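Local atomic coordinates of UDP-N-acetylenolpyruvoylglucosamine reductase (Listeria monocytogenes, PDB entry 3TX1), a protein that probably catalyses the NADPH-dependent reduction of UDP-N-acetylenolpyruvoylglucosamine to UDP-N-acetylmuramate, using bound FAD, in the biosynthesis of cell-wall peptidoglycan. Residues 296-299 and 300-304; 281-284 and 285-289; 257-261 and 262-266. All blocks are in the same frame, centred on the assembly; numbering follows the deposited sequence.

Interaction 1: residues 296-299 and 300-304; sequences IAYV and QQTVR
T302 and Y298 meet one helical turn apart, where the carbonyl of Y298 takes two bonds from one residue. T302 OG1 donates to Y298 O at 2.6 Å and T302 N to the same oxygen at 2.8 Å, the two donors arriving from opposite faces of the carbonyl plane. With OG1 placed beside its own backbone N (chi1 -57°), the hydroxyl also sits over one face of the Y298 ring, toward the rim, 3.7 Å from CE2. The backbone bonds follow the i+4 to i pattern of helix 289-307 in the C-terminal domain: besides T302 N to Y298 O, Q300 N reaches I296 O (2.9 Å, N-H...O 174°) and V303 N reaches V299 O. The buried side is apolar: V299 CG1 lies 4.2 Å from V303 CG2, and V299 also packs on L263. Alongside I296, the Q300 chain runs in the same direction, its OE1 3.8 Å from I296 CG2 while NE2 bonds L311 O. Toward solvent, polar links replace apolar packing. Q301 OE1 accepts R304 NE at 3.0 Å from above its carbonyl plane, Q301 NE2 turns to E305, and R304 NH2 forms a salt bridge with E310. One water joins A297 O to R304 NH1 through two weak bonds.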
ATOM      1  N   ILE A 296       3.916   6.392  17.231  1.00 22.16           N
ATOM      2  CA  ILE A 296       3.184   5.157  17.287  1.00 21.97           C
ATOM      3  C   ILE A 296       3.404   4.492  18.639  1.00 22.60           C
ATOM      4  O   ILE A 296       2.450   4.116  19.311  1.00 23.92           O
ATOM      5  CB  ILE A 296       3.599   4.199  16.176  1.00 22.99           C
ATOM      6  CG1 ILE A 296       3.118   4.716  14.810  1.00 22.53           C
ATOM      7  CG2 ILE A 296       3.030   2.807  16.434  1.00 23.68           C
ATOM      8  CD1 ILE A 296       3.496   3.776  13.652  1.00 23.48           C
ATOM      9  N   ALA A 297       4.642   4.374  19.074  1.00 22.65           N
ATOM     10  CA  ALA A 297       4.889   3.683  20.344  1.00 23.55           C
ATOM     11  C   ALA A 297       4.305   4.427  21.559  1.00 23.53           C
ATOM     12  O   ALA A 297       3.781   3.812  22.507  1.00 23.70           O
ATOM     13  CB  ALA A 297       6.362   3.413  20.524  1.00 24.14           C
ATOM     14  N   TYR A 298       4.354   5.747  21.517  1.00 22.84           N
ATOM     15  CA  TYR A 298       3.845   6.497  22.631  1.00 24.36           C
ATOM     16  C   TYR A 298       2.309   6.373  22.740  1.00 23.82           C
ATOM     17  O   TYR A 298       1.746   6.297  23.841  1.00 24.46           O
ATOM     18  CB  TYR A 298       4.323   7.927  22.509  1.00 25.26           C
ATOM     19  CG  TYR A 298       3.887   8.850  23.590  1.00 26.60           C
ATOM     20  CD1 TYR A 298       4.658   9.027  24.757  1.00 29.01           C
ATOM     21  CD2 TYR A 298       2.727   9.619  23.427  1.00 26.73           C
ATOM     22  CE1 TYR A 298       4.268   9.936  25.744  1.00 29.75           C
ATOM     23  CE2 TYR A 298       2.319  10.512  24.413  1.00 27.84           C
ATOM     24  CZ  TYR A 298       3.079  10.659  25.551  1.00 29.81           C
ATOM     25  OH  TYR A 298       2.608  11.543  26.475  1.00 33.82           O
ATOM     26  N   VAL A 299       1.647   6.313  21.595  1.00 22.35           N
ATOM     27  CA  VAL A 299       0.218   6.125  21.563  1.00 22.22           C
ATOM     28  C   VAL A 299      -0.105   4.738  22.088  1.00 24.11           C
ATOM     29  O   VAL A 299      -0.897   4.593  23.018  1.00 26.45           O
ATOM     30  CB  VAL A 299      -0.334   6.271  20.140  1.00 20.90           C
ATOM     31  CG1 VAL A 299      -1.709   5.631  20.020  1.00 20.93           C
ATOM     32  CG2 VAL A 299      -0.346   7.730  19.705  1.00 19.52           C
ATOM     33  N   GLN A 300       0.520   3.723  21.507  1.00 24.69           N
ATOM     34  CA  GLN A 300       0.333   2.361  21.963  1.00 26.13           C
ATOM     35  C   GLN A 300       0.528   2.312  23.451  1.00 27.48           C
ATOM     36  O   GLN A 300      -0.271   1.736  24.178  1.00 29.84           O
ATOM     37  CB  GLN A 300       1.383   1.471  21.341  1.00 27.73           C
ATOM     38  CG  GLN A 300       1.131   1.138  19.889  1.00 28.14           C
ATOM     39  CD  GLN A 300       2.126   0.138  19.329  1.00 29.20           C
ATOM     40  OE1 GLN A 300       3.332   0.379  19.316  1.00 30.82           O
ATOM     41  NE2 GLN A 300       1.614  -0.971  18.815  1.00 29.76           N
ATOM     42  N   GLN A 301       1.595   2.924  23.925  1.00 27.35           N
ATOM     43  CA  GLN A 301       1.871   2.856  25.352  1.00 28.50           C
ATOM     44  C   GLN A 301       0.855   3.587  26.219  1.00 28.24           C
ATOM     45  O   GLN A 301       0.506   3.099  27.272  1.00 29.63           O
ATOM     46  CB  GLN A 301       3.286   3.345  25.666  1.00 28.61           C
ATOM     47  CG  GLN A 301       3.624   3.177  27.124  1.00 31.03           C
ATOM     48  CD  GLN A 301       3.501   1.735  27.575  1.00 32.99           C
ATOM     49  OE1 GLN A 301       3.558   0.794  26.758  1.00 32.86           O
ATOM     50  NE2 GLN A 301       3.327   1.547  28.881  1.00 34.76           N
ATOM     51  N   THR A 302       0.393   4.751  25.781  1.00 26.64           N
ATOM     52  CA  THR A 302      -0.531   5.545  26.567  1.00 27.19           C
ATOM     53  C   THR A 302      -1.897   4.864  26.581  1.00 28.58           C
ATOM     54  O   THR A 302      -2.606   4.815  27.586  1.00 30.51           O
ATOM     55  CB  THR A 302      -0.647   6.916  25.922  1.00 26.07           C
ATOM     56  OG1 THR A 302       0.657   7.492  25.845  1.00 26.71           O
ATOM     57  CG2 THR A 302      -1.509   7.828  26.715  1.00 27.33           C
ATOM     58  N   VAL A 303      -2.278   4.310  25.451  1.00 28.15           N
ATOM     59  CA  VAL A 303      -3.558   3.662  25.410  1.00 29.67           C
ATOM     60  C   VAL A 303      -3.618   2.466  26.320  1.00 33.17           C
ATOM     61  O   VAL A 303      -4.639   2.251  26.967  1.00 35.88           O
ATOM     62  CB  VAL A 303      -3.984   3.282  23.993  1.00 27.29           C
ATOM     63  CG1 VAL A 303      -5.241   2.446  24.044  1.00 27.65           C
ATOM     64  CG2 VAL A 303      -4.211   4.559  23.219  1.00 25.54           C
ATOM     65  N   ARG A 304      -2.540   1.695  26.402  1.00 34.84           N
ATOM     66  CA  ARG A 304      -2.626   0.498  27.207  1.00 38.84           C
ATOM     67  C   ARG A 304      -2.597   0.865  28.704  1.00 42.12           C
ATOM     68  O   ARG A 304      -3.016   0.091  29.570  1.00 46.11           O
ATOM     69  CB  ARG A 304      -1.607  -0.550  26.766  1.00 39.44           C
ATOM     70  CG  ARG A 304      -0.403  -0.725  27.632  1.00 44.45           C
ATOM     71  CD  ARG A 304       0.487  -1.879  27.146  1.00 51.35           C
ATOM     72  NE  ARG A 304       1.569  -1.430  26.254  1.00 54.43           N
ATOM     73  CZ  ARG A 304       1.530  -1.440  24.919  1.00 54.89           C
ATOM     74  NH1 ARG A 304       2.589  -0.992  24.227  1.00 52.80           N
ATOM     75  NH2 ARG A 304       0.457  -1.908  24.277  1.00 48.15           N
TER
HETATM   76  O   HOH W   1       5.025   0.956  23.699  1.00 32.55           O

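Interaction 2: residues 281-284 and 285-289; sequences IVNI and GGATA
An Asx-type turn closes the end of strand 281-283, an outer strand of a three-stranded antiparallel sheet, and N283 is the residue that makes it. Its carboxamide oxygen turns back on the following loop and accepts two backbone donors: G285 N at 3.0 Å (N-H...O 148°) and A287 N, also at 3.0 Å (154°). The G285 bond is the i to i+2 link of the Asx turn, and the A287 bond extends the same grip two residues further. Both donors lie out of the amide plane, on opposite faces, so the oxygen is clasped between them. A CG anti to the backbone N (chi1 -176°) carries the amide over the loop to reach both. The other end of the amide is held as well, since N283 ND2 donates to T49 O elsewhere in the chain; held at both ends, the amide plane has little liberty to rotate. G285 and G286, which carry the chain round the turn, both have positive phi. The chain then runs through A287, whose methyl lies against the N283 amide and also touches Y292, to T288, the N-cap of helix 289-307. A single water bridges the two sides of the turn, accepting from N283 ND2 at 3.2 Å and donating to A287 O at 2.8 Å.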
ATOM      1  N   ILE A 281      -1.784   9.288  11.729  1.00 21.41           N
ATOM      2  CA  ILE A 281      -0.661  10.115  12.115  1.00 21.23           C
ATOM      3  C   ILE A 281      -0.260  10.908  10.868  1.00 21.86           C
ATOM      4  O   ILE A 281       0.265  10.338   9.908  1.00 21.92           O
ATOM      5  CB  ILE A 281       0.482   9.256  12.652  1.00 20.32           C
ATOM      6  CG1 ILE A 281       0.041   8.678  13.978  1.00 19.85           C
ATOM      7  CG2 ILE A 281       1.742  10.078  12.845  1.00 20.24           C
ATOM      8  CD1 ILE A 281       1.030   7.715  14.572  1.00 19.97           C
ATOM      9  N   VAL A 282      -0.538  12.202  10.873  1.00 21.50           N
ATOM     10  CA  VAL A 282      -0.209  13.039   9.729  1.00 23.09           C
ATOM     11  C   VAL A 282       1.194  13.654   9.812  1.00 24.02           C
ATOM     12  O   VAL A 282       1.758  13.801  10.875  1.00 24.55           O
ATOM     13  CB  VAL A 282      -1.217  14.194   9.561  1.00 23.38           C
ATOM     14  CG1 VAL A 282      -2.599  13.644   9.368  1.00 23.27           C
ATOM     15  CG2 VAL A 282      -1.179  15.100  10.783  1.00 23.34           C
ATOM     16  N   ASN A 283       1.687  14.112   8.673  1.00 25.55           N
ATOM     17  CA  ASN A 283       3.006  14.674   8.522  1.00 26.09           C
ATOM     18  C   ASN A 283       2.831  16.146   8.348  1.00 27.44           C
ATOM     19  O   ASN A 283       2.659  16.619   7.228  1.00 30.98           O
ATOM     20  CB  ASN A 283       3.621  14.097   7.249  1.00 26.68           C
ATOM     21  CG  ASN A 283       5.045  14.524   7.020  1.00 28.99           C
ATOM     22  OD1 ASN A 283       5.587  15.408   7.704  1.00 30.34           O
ATOM     23  ND2 ASN A 283       5.686  13.873   6.048  1.00 29.56           N
ATOM     24  N   ILE A 284       2.877  16.879   9.444  1.00 26.35           N
ATOM     25  CA  ILE A 284       2.729  18.318   9.385  1.00 26.93           C
ATOM     26  C   ILE A 284       3.950  19.043   8.826  1.00 29.05           C
ATOM     27  O   ILE A 284       4.018  20.267   8.922  1.00 31.34           O
ATOM     28  CB  ILE A 284       2.350  18.911  10.753  1.00 26.39           C
ATOM     29  CG1 ILE A 284       3.454  18.679  11.775  1.00 26.01           C
ATOM     30  CG2 ILE A 284       1.037  18.315  11.218  1.00 25.04           C
ATOM     31  CD1 ILE A 284       3.256  19.439  13.070  1.00 26.74           C
ATOM     32  N   GLY A 285       4.919  18.307   8.275  1.00 28.97           N
ATOM     33  CA  GLY A 285       6.068  18.916   7.590  1.00 30.30           C
ATOM     34  C   GLY A 285       7.410  18.430   8.075  1.00 31.31           C
ATOM     35  O   GLY A 285       7.822  18.693   9.213  1.00 31.87           O
ATOM     36  N   GLY A 286       8.112  17.693   7.240  1.00 32.13           N
ATOM     37  CA  GLY A 286       9.447  17.232   7.639  1.00 33.68           C
ATOM     38  C   GLY A 286       9.473  16.110   8.666  1.00 32.65           C
ATOM     39  O   GLY A 286      10.501  15.859   9.330  1.00 32.80           O
ATOM     40  N   ALA A 287       8.352  15.409   8.801  1.00 31.07           N
ATOM     41  CA  ALA A 287       8.355  14.255   9.685  1.00 31.30           C
ATOM     42  C   ALA A 287       9.409  13.203   9.223  1.00 32.69           C
ATOM     43  O   ALA A 287       9.800  13.147   8.030  1.00 33.60           O
ATOM     44  CB  ALA A 287       6.968  13.629   9.760  1.00 28.88           C
ATOM     45  N   THR A 288       9.890  12.393  10.164  1.00 31.58           N
ATOM     46  CA  THR A 288      10.807  11.318   9.814  1.00 32.07           C
ATOM     47  C   THR A 288      10.193  10.026  10.284  1.00 30.78           C
ATOM     48  O   THR A 288       9.285  10.041  11.152  1.00 30.17           O
ATOM     49  CB  THR A 288      12.108  11.499  10.563  1.00 34.04           C
ATOM     50  OG1 THR A 288      11.842  11.428  11.972  1.00 34.05           O
ATOM     51  CG2 THR A 288      12.655  12.846  10.240  1.00 35.30           C
ATOM     52  N   ALA A 289      10.687   8.908   9.759  1.00 30.46           N
ATOM     53  CA  ALA A 289      10.216   7.609  10.213  1.00 29.17           C
ATOM     54  C   ALA A 289      10.433   7.470  11.734  1.00 30.01           C
ATOM     55  O   ALA A 289       9.582   6.897  12.455  1.00 28.80           O
ATOM     56  CB  ALA A 289      10.914   6.501   9.449  1.00 30.64           C
TER
HETATM   57  O   HOH W   2       8.805  14.388   5.703  1.00 34.95           O

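Interaction 3: residues 257-261 and 262-266; sequences LIQDS and GLQGH
I258 overlaps L263 through its CG2 branch, which lies 3.8 Å from L263 CB and 4.0 Å from L263 CD1, the two side chains crossing at about a right angle. L263 CD1 also approaches S261 CB at 4.1 Å, so one leucine methyl touches both I258 and S261. I258 packs further on F246 and A278, L263 on Y298, and S261 on V303 and F307 of helix 289-307, which keeps this face of the turn buried. A chi1 of -57° sets S261 OG opposite its carbonyl carbon, from where it donates to L257 O at 3.0 Å from above the carbonyl plane, and S261 N shares that acceptor; the buried hydroxyl is thus given a partner one turn back. On the more open side Q259 and Q264 run side by side in the same direction, with their amide planes 85° apart. Q259 NE2 comes to 2.7 Å from Q264 OE1, while Q264 NE2 donates to S274 O, tying the loop to the rest of the domain. Two backbone links close the helix: G262 N to Q259 O at 3.1 Å, and a weak one from L263 N to I258 O at 3.4 Å. With positive phi at G262, these bonds define a Schellman motif ending helix 254-260, and the type II turn L263-H266 then leads directly into strand 267-268.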
ATOM      1  N   LEU A 257     -10.456   5.410  20.998  1.00 37.00           N
ATOM      2  CA  LEU A 257      -9.542   5.134  22.118  1.00 35.43           C
ATOM      3  C   LEU A 257      -8.436   6.197  22.165  1.00 33.83           C
ATOM      4  O   LEU A 257      -8.143   6.815  23.194  1.00 33.71           O
ATOM      5  CB  LEU A 257      -8.869   3.792  21.915  1.00 34.95           C
ATOM      6  CG  LEU A 257      -9.538   2.498  22.346  1.00 37.53           C
ATOM      7  CD1 LEU A 257      -8.698   1.362  21.804  1.00 36.64           C
ATOM      8  CD2 LEU A 257      -9.608   2.418  23.861  1.00 38.44           C
ATOM      9  N   ILE A 258      -7.827   6.416  21.014  1.00 30.64           N
ATOM     10  CA  ILE A 258      -6.777   7.354  20.953  1.00 28.85           C
ATOM     11  C   ILE A 258      -7.289   8.693  21.468  1.00 30.28           C
ATOM     12  O   ILE A 258      -6.694   9.295  22.369  1.00 31.45           O
ATOM     13  CB  ILE A 258      -6.208   7.410  19.532  1.00 26.74           C
ATOM     14  CG1 ILE A 258      -5.676   6.025  19.199  1.00 26.19           C
ATOM     15  CG2 ILE A 258      -5.123   8.458  19.438  1.00 24.84           C
ATOM     16  CD1 ILE A 258      -4.964   5.878  17.863  1.00 25.67           C
ATOM     17  N   GLN A 259      -8.430   9.120  20.943  1.00 31.22           N
ATOM     18  CA  GLN A 259      -8.982  10.411  21.286  1.00 31.79           C
ATOM     19  C   GLN A 259      -9.290  10.438  22.758  1.00 33.70           C
ATOM     20  O   GLN A 259      -8.890  11.354  23.464  1.00 34.89           O
ATOM     21  CB  GLN A 259     -10.200  10.647  20.464  1.00 32.84           C
ATOM     22  CG  GLN A 259     -10.590  12.091  20.315  1.00 35.18           C
ATOM     23  CD  GLN A 259     -11.725  12.235  19.326  1.00 36.68           C
ATOM     24  OE1 GLN A 259     -12.376  11.258  18.972  1.00 37.31           O
ATOM     25  NE2 GLN A 259     -11.959  13.447  18.869  1.00 39.14           N
ATOM     26  N   ASP A 260      -9.907   9.372  23.235  1.00 35.95           N
ATOM     27  CA  ASP A 260     -10.209   9.221  24.665  1.00 39.47           C
ATOM     28  C   ASP A 260      -8.979   9.233  25.592  1.00 37.84           C
ATOM     29  O   ASP A 260      -9.104   9.561  26.762  1.00 40.20           O
ATOM     30  CB  ASP A 260     -11.023   7.936  24.909  1.00 41.71           C
ATOM     31  CG  ASP A 260     -12.459   8.017  24.356  1.00 44.80           C
ATOM     32  OD1 ASP A 260     -12.901   9.099  23.886  1.00 45.66           O
ATOM     33  OD2 ASP A 260     -13.163   6.980  24.407  1.00 46.59           O
ATOM     34  N   SER A 261      -7.808   8.845  25.091  1.00 33.77           N
ATOM     35  CA  SER A 261      -6.601   8.842  25.931  1.00 32.87           C
ATOM     36  C   SER A 261      -5.885  10.191  25.991  1.00 31.54           C
ATOM     37  O   SER A 261      -4.829  10.300  26.591  1.00 30.81           O
ATOM     38  CB  SER A 261      -5.635   7.754  25.480  1.00 31.87           C
ATOM     39  OG  SER A 261      -6.301   6.503  25.520  1.00 33.43           O
ATOM     40  N   GLY A 262      -6.474  11.208  25.364  1.00 31.09           N
ATOM     41  CA  GLY A 262      -5.912  12.527  25.340  1.00 30.06           C
ATOM     42  C   GLY A 262      -4.779  12.675  24.364  1.00 28.79           C
ATOM     43  O   GLY A 262      -4.001  13.604  24.468  1.00 30.06           O
ATOM     44  N   LEU A 263      -4.670  11.776  23.400  1.00 27.60           N
ATOM     45  CA  LEU A 263      -3.584  11.856  22.425  1.00 26.14           C
ATOM     46  C   LEU A 263      -3.865  12.625  21.158  1.00 25.59           C
ATOM     47  O   LEU A 263      -2.970  12.808  20.371  1.00 25.67           O
ATOM     48  CB  LEU A 263      -3.133  10.465  22.000  1.00 26.22           C
ATOM     49  CG  LEU A 263      -2.535   9.591  23.093  1.00 27.48           C
ATOM     50  CD1 LEU A 263      -2.710   8.136  22.657  1.00 26.83           C
ATOM     51  CD2 LEU A 263      -1.091   9.990  23.345  1.00 25.44           C
ATOM     52  N   GLN A 264      -5.084  13.073  20.923  1.00 27.05           N
ATOM     53  CA  GLN A 264      -5.353  13.768  19.673  1.00 25.64           C
ATOM     54  C   GLN A 264      -4.699  15.150  19.639  1.00 26.46           C
ATOM     55  O   GLN A 264      -4.917  15.974  20.546  1.00 27.64           O
ATOM     56  CB  GLN A 264      -6.838  13.874  19.413  1.00 26.45           C
ATOM     57  CG  GLN A 264      -7.089  14.306  17.985  1.00 26.51           C
ATOM     58  CD  GLN A 264      -8.537  14.171  17.539  1.00 27.64           C
ATOM     59  OE1 GLN A 264      -9.472  14.238  18.348  1.00 28.50           O
ATOM     60  NE2 GLN A 264      -8.724  14.001  16.229  1.00 27.18           N
ATOM     61  N   GLY A 265      -3.896  15.377  18.587  1.00 25.05           N
ATOM     62  CA  GLY A 265      -3.171  16.619  18.391  1.00 24.57           C
ATOM     63  C   GLY A 265      -1.737  16.446  18.844  1.00 24.47           C
ATOM     64  O   GLY A 265      -0.890  17.270  18.566  1.00 25.45           O
ATOM     65  N   HIS A 266      -1.442  15.351  19.525  1.00 24.29           N
ATOM     66  CA  HIS A 266      -0.099  15.113  20.007  1.00 24.26           C
ATOM     67  C   HIS A 266       0.883  15.199  18.892  1.00 23.66           C
ATOM     68  O   HIS A 266       0.611  14.731  17.799  1.00 23.85           O
ATOM     69  CB  HIS A 266       0.017  13.767  20.723  1.00 24.03           C
ATOM     70  CG  HIS A 266       0.995  13.812  21.855  1.00 25.89           C
ATOM     71  ND1 HIS A 266       0.648  14.249  23.097  1.00 28.15           N
ATOM     72  CD2 HIS A 266       2.358  13.617  21.881  1.00 26.63           C
ATOM     73  CE1 HIS A 266       1.725  14.254  23.890  1.00 28.71           C
ATOM     74  NE2 HIS A 266       2.779  13.879  23.151  1.00 28.76           N
TER

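Overall arrangement
All three interactions lie in the C-terminal domain, each with a buried and an open side. In interaction 1, I296, V299 and V303 are buried, A297 and Y298 exposed; in interaction 2, N283 and A287 are buried beneath the exposed turn I284-G286; in interaction 3, I258, S261 and L263 are buried, Q259, D260 and G262 exposed. Interactions 1 and 3 touch: the Y298 ring stacks with H266, and the loop after helix 254-260 lies against helix 289-307. Interaction 2 leads into that helix, I281 CD1 packing 3.7 Å from I296 CG1. Chemistry follows place: helical bonds plus one hydroxyl in 296-304, an asparagine amide gripping a glycine-rich loop in 281-289, backbone capping over apolar packing in 257-266.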